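70 kDa protein (Xanthomonas sp., PDB 4B2N) cleaves rubber oxidatively as a processive latex dioxygenase built round two covalently attached c-type hemes. Local coordinates at residues P259-M264 against A605-L610; E265-A270 against F317-I322; W445-W450 against V475-Y480. All coordinates share one frame; numbering follows the deposited sequence.

Contact 1 (P259-M264 against A605-L610); sequences PALFDM and AQYLNL
L261 and Y607 carry this contact, and their side chains cross at about a right angle. The CD1 methyl of L261 does the touching: it sits 3.7 Å from Y607 CB and 4.0 Å from Y607 CG, at the root of the tyrosine and well short of its hydroxyl. Towards the ring itself that methyl stands obliquely. Behind it, L261 CG lies over one face of the Y607 ring, 4.2 Å above the plane and displaced towards the rim, so the leucine covers the base of the ring and not its middle. Y607 turns its CG away from its own carbonyl carbon (chi1 -85°), which sets the ring beside the backbone N. L261 is less relaxed: its chi1 of -95° lies away from a staggered value. L261 CB rests 3.6 Å above the plane of the neighbouring F262 ring, near its rim, so the leucine meets an aromatic ring at CB as well as one across the contact.

The second pair is looser. L608 CD2 approaches A260 O at 4.1 Å, and the methyl of A260 only just reaches the CD1 branch of L608. The side chains that meet are all apolar, the one polar atom touched being A260 O. Polar ties hold each segment from outside: P259 O accepts from R474 NH1, and Q606 OE1 accepts from L237 N.

Here the last turn of helix 253-261 lies against the end of helix 599-607. The latter finishes in a Schellman motif, with L610 N bonded to A605 O at 2.8 Å, N609 N bonded to Q606 O at 3.1 Å, and N609 at positive phi as its C-prime residue. The contact is thus plain packing of two helix C-termini, away from the hemes.

Contact 2 (E265-A270 against F317-I322); sequences ETLTLA and FGVANI. With HEC (heme c), chain C.
Behind the pocket of the heme c attached through C191 and C194, L267 and L269 of a loop close on V319 and I322, where helix 312-319 runs out. The junction is apolar and has two separate points. L267 CD1 meets both methyls of V319, CG1 and CG2, each at 3.9 Å, and the two side chains stand roughly perpendicular. V319 presents that pair because CG1 is anti to its backbone N (chi1 169°), leaving CG2 beside the N. Further along, L269 CD2 touches I322 CG1 at 4.0 Å, a slanting encounter on the partly exposed side.

R329 binds both segments from outside: its NE takes V319 O, its NH1 takes L267 O and its NH2 takes N321 O, so one guanidinium satisfies three carbonyls and ties loop to helix end. The loop is also stiffened from within by T266 OG1, which donates to T268 OG1 at 2.6 Å; D465 OD1 is a further partner of T268 OG1.

Two residues before V319, on the same helix, F317 reaches the cofactor. It brings the CD2-CE2 side of its ring down to the porphyrin: CD2 lies 3.5 Å from the heme methine CHC, while CE2 lies 3.4 Å from the heme pyrrole carbon C1C.

Contact 3 (W445-W450 against V475-Y480); sequences WNSGWW and VPRAIY
S447 and R477 meet where helix 439-446 ends: an arginine from helix 467-481 reaches across to carbonyls at the C-terminal end of helix 439-446. This is the tight part of a buried contact. R477 NH1 donates to S447 O at 2.7 Å, with an N-H...O angle of 151°. The oxygen lies close to the guanidinium plane, yet the nitrogen stands 51° out of the carbonyl plane, so the bond comes in from above the peptide. R477 reaches this point with a bend in its chain at chi3. Its NH2 has two further partners, A444 O and a salt bridge to E275 OE1, and bonds at both NH1 and NH2 restrict the turning of the guanidinium.

S447 OG is enclosed as well: it donates a hydrogen bond to R443 O, and a water donates to it at 2.7 Å. That same water donates to R477 O and sits 3.2 Å above the centre of the guanidinium, filling the corner between arginine and serine. Within 445-450 the chain turns so that W450 CB rests 3.3 Å above the centre of the W445 ring.

Towards Y480 the fit slackens. S447 CB only brushes Y480 CE2 at 4.2 Å, standing oblique to the ring, and R443 adds a cation-pi contact to that tyrosine. Beyond, the segments are joined through solvent: a second water, in the plane of the Y480 ring at its edge, is hydrogen-bonded to Y480 OH at 2.9 Å and accepts from N446 ND2 at 3.1 Å.

Following the chain from the N terminus, 259-264 runs straight into 265-270, so contacts 1 and 2 open side by side. Contact 2 closes first, at 317-322, after a loop of 46 residues. Contact 3 then opens and closes in series with it, between 445-450 and 475-480. Contact 1 closes last, at 605-610, and its long loop encloses both others. The continuous run 259-270, a helix end and the loop after it, is their common ground: L261 O probably bonds to A270 N and M264 O to W449 N, while L267 packs on W449 and W450. Together they join helices 253-261, 312-319, 439-446, 467-481 and 599-607 on one side of the protein.

Contact 1 (P259-M264 against A605-L610)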
loop_
_atom_site.group_PDB
_atom_site.type_symbol
_atom_site.label_atom_id
_atom_site.label_comp_id
_atom_site.label_asym_id
_atom_site.label_seq_id
_atom_site.Cartn_x
_atom_site.Cartn_y
_atom_site.Cartn_z
ATOM N N PRO A 259 2.880 3.257 -18.666
ATOM C CA PRO A 259 3.052 3.914 -19.991
ATOM C C PRO A 259 3.338 2.982 -21.147
ATOM O O PRO A 259 3.217 3.417 -22.303
ATOM C CB PRO A 259 4.225 4.862 -19.774
ATOM C CG PRO A 259 4.953 4.331 -18.575
ATOM C CD PRO A 259 3.880 3.751 -17.695
ATOM N N ALA A 260 3.683 1.725 -20.844
ATOM C CA ALA A 260 3.846 0.705 -21.882
ATOM C C ALA A 260 2.546 0.340 -22.553
ATOM O O ALA A 260 2.560 0.076 -23.715
ATOM C CB ALA A 260 4.458 -0.575 -21.307
ATOM N N LEU A 261 1.429 0.311 -21.811
ATOM C CA LEU A 261 0.186 -0.267 -22.302
ATOM C C LEU A 261 -0.784 0.842 -22.659
ATOM O O LEU A 261 -1.521 0.708 -23.633
ATOM C CB LEU A 261 -0.449 -1.116 -21.205
ATOM C CG LEU A 261 -0.188 -2.648 -21.163
ATOM C CD1 LEU A 261 1.205 -3.031 -21.628
ATOM C CD2 LEU A 261 -0.457 -3.183 -19.732
ATOM N N PHE A 262 -0.721 1.966 -21.916
ATOM C CA PHE A 262 -1.844 2.939 -21.929
ATOM C C PHE A 262 -1.353 4.277 -22.361
ATOM O O PHE A 262 -0.304 4.694 -21.949
ATOM C CB PHE A 262 -2.486 3.123 -20.534
ATOM C CG PHE A 262 -3.072 1.830 -19.990
ATOM C CD1 PHE A 262 -4.220 1.329 -20.526
ATOM C CD2 PHE A 262 -2.397 1.104 -19.006
ATOM C CE1 PHE A 262 -4.752 0.125 -20.070
ATOM C CE2 PHE A 262 -2.876 -0.139 -18.558
ATOM C CZ PHE A 262 -4.085 -0.610 -19.068
ATOM N N ASP A 263 -2.139 4.933 -23.172
ATOM C CA ASP A 263 -1.880 6.305 -23.550
ATOM C C ASP A 263 -1.929 7.127 -22.247
ATOM O O ASP A 263 -2.862 7.026 -21.430
ATOM C CB ASP A 263 -2.990 6.712 -24.546
ATOM C CG ASP A 263 -2.848 8.150 -25.030
ATOM O OD1 ASP A 263 -2.833 9.062 -24.178
ATOM O OD2 ASP A 263 -2.764 8.409 -26.269
ATOM N N MET A 264 -0.897 7.897 -22.004
ATOM C CA MET A 264 -0.762 8.560 -20.742
ATOM C C MET A 264 -1.574 9.845 -20.626
ATOM O O MET A 264 -1.556 10.452 -19.582
ATOM C CB MET A 264 0.709 8.899 -20.579
ATOM C CG MET A 264 1.501 7.584 -20.481
ATOM S SD MET A 264 1.370 6.804 -18.848
ATOM C CE MET A 264 2.341 7.996 -17.875
ATOM N N ALA A 605 6.019 -7.233 -22.388
ATOM C CA ALA A 605 6.682 -7.928 -23.519
ATOM C C ALA A 605 5.608 -8.399 -24.449
ATOM O O ALA A 605 5.630 -8.157 -25.671
ATOM C CB ALA A 605 7.483 -9.109 -23.004
ATOM N N GLN A 606 4.594 -9.031 -23.885
ATOM C CA GLN A 606 3.590 -9.609 -24.785
ATOM C C GLN A 606 2.783 -8.535 -25.521
ATOM O O GLN A 606 2.528 -8.687 -26.728
ATOM C CB GLN A 606 2.640 -10.590 -24.036
ATOM C CG GLN A 606 1.611 -11.218 -24.972
ATOM C CD GLN A 606 0.652 -12.110 -24.216
ATOM O OE1 GLN A 606 0.289 -11.800 -23.078
ATOM N NE2 GLN A 606 0.295 -13.266 -24.812
ATOM N N TYR A 607 2.325 -7.488 -24.827
ATOM C CA TYR A 607 1.635 -6.406 -25.540
ATOM C C TYR A 607 2.530 -5.666 -26.536
ATOM O O TYR A 607 2.032 -4.967 -27.395
ATOM C CB TYR A 607 1.079 -5.355 -24.568
ATOM C CG TYR A 607 -0.284 -5.773 -24.053
ATOM C CD1 TYR A 607 -0.396 -6.604 -22.938
ATOM C CD2 TYR A 607 -1.429 -5.406 -24.712
ATOM C CE1 TYR A 607 -1.648 -7.024 -22.454
ATOM C CE2 TYR A 607 -2.668 -5.789 -24.245
ATOM C CZ TYR A 607 -2.790 -6.589 -23.114
ATOM O OH TYR A 607 -4.063 -7.004 -22.721
ATOM N N LEU A 608 3.832 -5.758 -26.375
ATOM C CA LEU A 608 4.747 -5.036 -27.264
ATOM C C LEU A 608 5.303 -6.016 -28.328
ATOM O O LEU A 608 6.257 -5.715 -29.054
ATOM C CB LEU A 608 5.843 -4.340 -26.424
ATOM C CG LEU A 608 5.324 -3.124 -25.643
ATOM C CD1 LEU A 608 6.443 -2.678 -24.711
ATOM C CD2 LEU A 608 4.752 -1.957 -26.475
ATOM N N ASN A 609 4.695 -7.218 -28.422
ATOM C CA ASN A 609 5.101 -8.220 -29.424
ATOM C C ASN A 609 6.528 -8.673 -29.301
ATOM O O ASN A 609 7.144 -8.983 -30.330
ATOM C CB ASN A 609 4.954 -7.658 -30.844
ATOM C CG ASN A 609 3.520 -7.261 -31.146
ATOM O OD1 ASN A 609 2.623 -8.046 -30.931
ATOM N ND2 ASN A 609 3.304 -6.024 -31.590
ATOM N N LEU A 610 7.028 -8.665 -28.076
ATOM C CA LEU A 610 8.272 -9.312 -27.677
ATOM C C LEU A 610 8.083 -10.675 -26.992
ATOM O O LEU A 610 6.983 -11.031 -26.550
ATOM C CB LEU A 610 9.101 -8.363 -26.795
ATOM C CG LEU A 610 9.177 -6.946 -27.377
ATOM C CD1 LEU A 610 9.750 -5.986 -26.356
ATOM C CD2 LEU A 610 9.985 -6.880 -28.684
#

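Contact 2 (E265-A270 against F317-I322)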
loop_
_atom_site.group_PDB
_atom_site.type_symbol
_atom_site.label_atom_id
_atom_site.label_comp_id
_atom_site.label_asym_id
_atom_site.label_seq_id
_atom_site.Cartn_x
_atom_site.Cartn_y
_atom_site.Cartn_z
ATOM N N GLU A 265 -2.280 10.219 -21.709
ATOM C CA GLU A 265 -3.172 11.362 -21.690
ATOM C C GLU A 265 -4.638 10.951 -21.670
ATOM O O GLU A 265 -5.477 11.678 -21.127
ATOM C CB GLU A 265 -2.913 12.232 -22.901
ATOM C CG GLU A 265 -1.551 12.939 -22.898
ATOM C CD GLU A 265 -1.416 13.713 -24.187
ATOM O OE1 GLU A 265 -0.944 13.180 -25.221
ATOM O OE2 GLU A 265 -1.850 14.864 -24.202
ATOM N N THR A 266 -4.958 9.793 -22.265
ATOM C CA THR A 266 -6.351 9.431 -22.453
ATOM C C THR A 266 -6.738 8.122 -21.747
ATOM O O THR A 266 -7.900 7.894 -21.521
ATOM C CB THR A 266 -6.689 9.256 -23.944
ATOM O OG1 THR A 266 -6.086 8.041 -24.428
ATOM C CG2 THR A 266 -6.173 10.485 -24.740
ATOM N N LEU A 267 -5.746 7.306 -21.373
ATOM C CA LEU A 267 -5.958 5.990 -20.825
ATOM C C LEU A 267 -6.498 4.979 -21.846
ATOM O O LEU A 267 -6.916 3.897 -21.447
ATOM C CB LEU A 267 -6.785 6.013 -19.478
ATOM C CG LEU A 267 -6.307 7.011 -18.398
ATOM C CD1 LEU A 267 -7.221 6.836 -17.128
ATOM C CD2 LEU A 267 -4.840 6.802 -18.122
ATOM N N THR A 268 -6.425 5.297 -23.143
ATOM C CA THR A 268 -6.619 4.321 -24.180
ATOM C C THR A 268 -5.566 3.190 -24.058
ATOM O O THR A 268 -4.384 3.423 -23.773
ATOM C CB THR A 268 -6.441 4.964 -25.576
ATOM O OG1 THR A 268 -7.319 6.090 -25.698
ATOM C CG2 THR A 268 -6.739 3.979 -26.649
ATOM N N LEU A 269 -6.031 1.958 -24.181
ATOM C CA LEU A 269 -5.121 0.840 -24.267
ATOM C C LEU A 269 -4.474 0.911 -25.671
ATOM O O LEU A 269 -5.110 0.683 -26.667
ATOM C CB LEU A 269 -5.869 -0.492 -24.118
ATOM C CG LEU A 269 -5.073 -1.797 -24.274
ATOM C CD1 LEU A 269 -3.929 -1.852 -23.270
ATOM C CD2 LEU A 269 -5.957 -3.040 -24.113
ATOM N N ALA A 270 -3.217 1.269 -25.718
ATOM C CA ALA A 270 -2.522 1.481 -26.984
ATOM C C ALA A 270 -1.040 1.333 -26.664
ATOM O O ALA A 270 -0.366 2.301 -26.356
ATOM C CB ALA A 270 -2.849 2.890 -27.518
ATOM N N PHE A 317 -5.114 0.416 -10.155
ATOM C CA PHE A 317 -5.570 -0.972 -10.491
ATOM C C PHE A 317 -6.893 -0.973 -11.222
ATOM O O PHE A 317 -7.252 -1.950 -11.931
ATOM C CB PHE A 317 -5.658 -1.824 -9.224
ATOM C CG PHE A 317 -4.327 -2.374 -8.799
ATOM C CD1 PHE A 317 -3.704 -3.376 -9.534
ATOM C CD2 PHE A 317 -3.687 -1.860 -7.673
ATOM C CE1 PHE A 317 -2.448 -3.893 -9.111
ATOM C CE2 PHE A 317 -2.466 -2.369 -7.244
ATOM C CZ PHE A 317 -1.840 -3.372 -7.968
ATOM N N GLY A 318 -7.648 0.098 -11.059
ATOM C CA GLY A 318 -8.926 0.147 -11.796
ATOM C C GLY A 318 -8.715 0.548 -13.234
ATOM O O GLY A 318 -9.389 0.091 -14.139
ATOM N N VAL A 319 -7.778 1.459 -13.440
ATOM C CA VAL A 319 -7.388 1.932 -14.783
ATOM C C VAL A 319 -6.744 0.758 -15.480
ATOM O O VAL A 319 -6.980 0.534 -16.678
ATOM C CB VAL A 319 -6.341 3.103 -14.699
ATOM C CG1 VAL A 319 -5.755 3.387 -16.081
ATOM C CG2 VAL A 319 -6.981 4.338 -14.100
ATOM N N ALA A 320 -5.917 -0.011 -14.761
ATOM C CA ALA A 320 -5.144 -1.036 -15.489
ATOM C C ALA A 320 -5.968 -2.226 -15.866
ATOM O O ALA A 320 -5.478 -3.109 -16.489
ATOM C CB ALA A 320 -3.899 -1.496 -14.712
ATOM N N ASN A 321 -7.255 -2.189 -15.642
ATOM C CA ASN A 321 -8.135 -3.277 -16.048
ATOM C C ASN A 321 -8.346 -3.272 -17.564
ATOM O O ASN A 321 -8.691 -2.266 -18.131
ATOM C CB ASN A 321 -9.481 -3.044 -15.335
ATOM C CG ASN A 321 -10.522 -4.099 -15.650
ATOM O OD1 ASN A 321 -10.654 -4.569 -16.765
ATOM N ND2 ASN A 321 -11.240 -4.509 -14.616
ATOM N N ILE A 322 -8.175 -4.426 -18.210
ATOM C CA ILE A 322 -8.048 -4.498 -19.644
ATOM C C ILE A 322 -9.390 -4.465 -20.306
ATOM O O ILE A 322 -9.511 -4.257 -21.541
ATOM C CB ILE A 322 -7.221 -5.770 -20.021
ATOM C CG1 ILE A 322 -6.077 -5.337 -20.865
ATOM C CG2 ILE A 322 -8.067 -6.972 -20.467
ATOM C CD1 ILE A 322 -5.135 -4.485 -20.038
HETATM FE FE HEC C . -2.731 -0.022 -2.865
HETATM C CHA HEC C . -0.289 2.270 -1.886
HETATM C CHB HEC C . -5.199 2.461 -2.552
HETATM C CHC HEC C . -5.121 -2.022 -4.506
HETATM C CHD HEC C . -0.553 -2.574 -2.604
HETATM N NA HEC C . -2.769 1.867 -2.397
HETATM C C1A HEC C . -1.696 2.634 -1.850
HETATM C C2A HEC C . -2.122 3.912 -1.300
HETATM C C3A HEC C . -3.532 4.010 -1.482
HETATM C C4A HEC C . -3.892 2.741 -2.127
HETATM C CMA HEC C . -4.443 5.130 -1.023
HETATM C CAA HEC C . -1.267 5.016 -0.626
HETATM C CBA HEC C . -1.029 4.549 0.812
HETATM C CGA HEC C . -0.051 5.439 1.557
HETATM O O1A HEC C . 1.048 5.827 1.029
HETATM O O2A HEC C . -0.382 5.668 2.724
HETATM N NB HEC C . -4.663 0.238 -3.484
HETATM C C1B HEC C . -5.527 1.221 -3.206
HETATM C C2B HEC C . -6.872 1.060 -3.737
HETATM C C3B HEC C . -6.844 -0.226 -4.319
HETATM C C4B HEC C . -5.484 -0.682 -4.058
HETATM C CMB HEC C . -7.907 2.103 -3.603
HETATM C CAB HEC C . -7.908 -0.961 -5.092
HETATM C CBB HEC C . -8.304 -0.335 -6.304
HETATM N NC HEC C . -2.914 -1.907 -3.452
HETATM C C1C HEC C . -3.874 -2.639 -4.126
HETATM C C2C HEC C . -3.522 -4.073 -4.289
HETATM C C3C HEC C . -2.152 -4.186 -3.741
HETATM C C4C HEC C . -1.820 -2.849 -3.255
HETATM C CMC HEC C . -4.420 -5.093 -4.979
HETATM C CAC HEC C . -1.259 -5.387 -3.680
HETATM C CBC HEC C . -1.227 -6.231 -4.795
HETATM N ND HEC C . -0.761 -0.105 -2.355
HETATM C C1D HEC C . -0.051 -1.231 -2.314
HETATM C C2D HEC C . 1.302 -1.043 -1.901
HETATM C C3D HEC C . 1.375 0.371 -1.707
HETATM C C4D HEC C . 0.044 0.864 -2.038
HETATM C CMD HEC C . 2.412 -2.011 -1.698
HETATM C CAD HEC C . 2.630 1.105 -1.387
HETATM C CBD HEC C . 3.267 1.159 -2.830
HETATM C CGD HEC C . 4.645 1.771 -2.749
HETATM O O1D HEC C . 5.672 1.048 -2.807
HETATM O O2D HEC C . 4.685 3.027 -2.521
#

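Contact 3 (W445-W450 against V475-Y480)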
loop_
_atom_site.group_PDB
_atom_site.type_symbol
_atom_site.label_atom_id
_atom_site.label_comp_id
_atom_site.label_asym_id
_atom_site.label_seq_id
_atom_site.Cartn_x
_atom_site.Cartn_y
_atom_site.Cartn_z
ATOM N N TRP A 445 4.747 10.703 -16.827
ATOM C CA TRP A 445 3.709 10.878 -15.837
ATOM C C TRP A 445 3.238 12.339 -15.749
ATOM O O TRP A 445 2.018 12.628 -15.766
ATOM C CB TRP A 445 4.299 10.433 -14.478
ATOM C CG TRP A 445 3.363 10.718 -13.352
ATOM C CD1 TRP A 445 3.140 11.939 -12.733
ATOM C CD2 TRP A 445 2.494 9.773 -12.695
ATOM N NE1 TRP A 445 2.204 11.805 -11.720
ATOM C CE2 TRP A 445 1.783 10.510 -11.664
ATOM C CE3 TRP A 445 2.240 8.394 -12.857
ATOM C CZ2 TRP A 445 0.824 9.906 -10.831
ATOM C CZ3 TRP A 445 1.295 7.784 -11.981
ATOM C CH2 TRP A 445 0.625 8.528 -10.981
ATOM N N ASN A 446 4.200 13.263 -15.539
ATOM C CA ASN A 446 3.963 14.696 -15.349
ATOM C C ASN A 446 3.194 15.361 -16.482
ATOM O O ASN A 446 2.538 16.386 -16.287
ATOM C CB ASN A 446 5.298 15.413 -15.187
ATOM C CG ASN A 446 5.964 15.080 -13.867
ATOM O OD1 ASN A 446 5.302 14.503 -12.981
ATOM N ND2 ASN A 446 7.253 15.446 -13.698
ATOM N N SER A 447 3.307 14.812 -17.680
ATOM C CA SER A 447 2.730 15.412 -18.860
ATOM C C SER A 447 1.432 14.705 -19.263
ATOM O O SER A 447 1.112 14.683 -20.445
ATOM C CB SER A 447 3.752 15.331 -20.043
ATOM O OG SER A 447 4.048 13.957 -20.330
ATOM N N GLY A 448 0.679 14.107 -18.325
ATOM C CA GLY A 448 -0.582 13.497 -18.787
ATOM C C GLY A 448 -1.659 13.403 -17.724
ATOM O O GLY A 448 -1.615 14.077 -16.695
ATOM N N TRP A 449 -2.568 12.471 -17.922
ATOM C CA TRP A 449 -3.737 12.358 -17.056
ATOM C C TRP A 449 -3.299 12.034 -15.618
ATOM O O TRP A 449 -3.845 12.560 -14.639
ATOM C CB TRP A 449 -4.646 11.250 -17.694
ATOM C CG TRP A 449 -5.835 10.929 -16.826
ATOM C CD1 TRP A 449 -7.110 11.510 -16.849
ATOM C CD2 TRP A 449 -5.857 9.949 -15.748
ATOM N NE1 TRP A 449 -7.909 10.961 -15.871
ATOM C CE2 TRP A 449 -7.200 9.992 -15.171
ATOM C CE3 TRP A 449 -4.892 9.075 -15.175
ATOM C CZ2 TRP A 449 -7.560 9.183 -14.077
ATOM C CZ3 TRP A 449 -5.270 8.257 -14.122
ATOM C CH2 TRP A 449 -6.578 8.330 -13.553
ATOM N N TRP A 450 -2.279 11.213 -15.463
ATOM C CA TRP A 450 -1.821 10.844 -14.136
ATOM C C TRP A 450 -1.476 12.052 -13.308
ATOM O O TRP A 450 -1.787 12.088 -12.098
ATOM C CB TRP A 450 -0.634 9.887 -14.273
ATOM C CG TRP A 450 -1.091 8.641 -14.952
ATOM C CD1 TRP A 450 -0.998 8.326 -16.304
ATOM C CD2 TRP A 450 -1.813 7.516 -14.324
ATOM N NE1 TRP A 450 -1.622 7.125 -16.539
ATOM C CE2 TRP A 450 -2.129 6.597 -15.382
ATOM C CE3 TRP A 450 -2.162 7.199 -13.009
ATOM C CZ2 TRP A 450 -2.758 5.362 -15.119
ATOM C CZ3 TRP A 450 -2.778 6.007 -12.741
ATOM C CH2 TRP A 450 -3.106 5.106 -13.788
ATOM N N VAL A 475 5.418 10.016 -30.097
ATOM C CA VAL A 475 6.761 10.451 -30.527
ATOM C C VAL A 475 7.135 11.816 -29.880
ATOM O O VAL A 475 8.144 11.921 -29.189
ATOM C CB VAL A 475 6.853 10.471 -32.076
ATOM C CG1 VAL A 475 8.229 10.954 -32.487
ATOM C CG2 VAL A 475 6.596 9.083 -32.659
ATOM N N PRO A 476 6.299 12.874 -30.069
ATOM C CA PRO A 476 6.680 14.137 -29.445
ATOM C C PRO A 476 6.596 14.023 -27.952
ATOM O O PRO A 476 7.305 14.728 -27.291
ATOM C CB PRO A 476 5.607 15.160 -29.898
ATOM C CG PRO A 476 4.504 14.323 -30.455
ATOM C CD PRO A 476 5.162 13.083 -30.977
ATOM N N ARG A 477 5.769 13.123 -27.412
ATOM C CA ARG A 477 5.856 12.889 -25.916
ATOM C C ARG A 477 7.238 12.388 -25.485
ATOM O O ARG A 477 7.904 12.936 -24.523
ATOM C CB ARG A 477 4.745 11.908 -25.486
ATOM C CG ARG A 477 3.332 12.597 -25.419
ATOM C CD ARG A 477 2.221 11.607 -24.955
ATOM N NE ARG A 477 2.634 11.136 -23.642
ATOM C CZ ARG A 477 2.538 11.776 -22.488
ATOM N NH1 ARG A 477 1.934 12.969 -22.405
ATOM N NH2 ARG A 477 3.091 11.231 -21.407
ATOM N N ALA A 478 7.714 11.355 -26.184
ATOM C CA ALA A 478 9.049 10.755 -25.887
ATOM C C ALA A 478 10.151 11.808 -26.050
ATOM O O ALA A 478 11.117 11.839 -25.296
ATOM C CB ALA A 478 9.301 9.547 -26.801
ATOM N N ILE A 479 10.003 12.683 -27.049
ATOM C CA ILE A 479 10.939 13.768 -27.216
ATOM C C ILE A 479 10.976 14.693 -25.997
ATOM O O ILE A 479 12.075 15.034 -25.464
ATOM C CB ILE A 479 10.633 14.557 -28.495
ATOM C CG1 ILE A 479 10.994 13.675 -29.728
ATOM C CG2 ILE A 479 11.435 15.861 -28.489
ATOM C CD1 ILE A 479 10.302 14.222 -30.995
ATOM N N TYR A 480 9.804 15.096 -25.535
ATOM C CA TYR A 480 9.720 15.867 -24.303
ATOM C C TYR A 480 10.324 15.068 -23.133
ATOM O O TYR A 480 11.129 15.617 -22.357
ATOM C CB TYR A 480 8.262 16.232 -23.925
ATOM C CG TYR A 480 8.245 16.809 -22.549
ATOM C CD1 TYR A 480 8.823 18.067 -22.306
ATOM C CD2 TYR A 480 7.718 16.075 -21.457
ATOM C CE1 TYR A 480 8.897 18.572 -21.008
ATOM C CE2 TYR A 480 7.742 16.594 -20.167
ATOM C CZ TYR A 480 8.341 17.843 -19.964
ATOM O OH TYR A 480 8.352 18.319 -18.681
HETATM O O HOH W 1 7.963 17.336 -16.027
HETATM O O HOH W 2 5.369 13.404 -22.662
#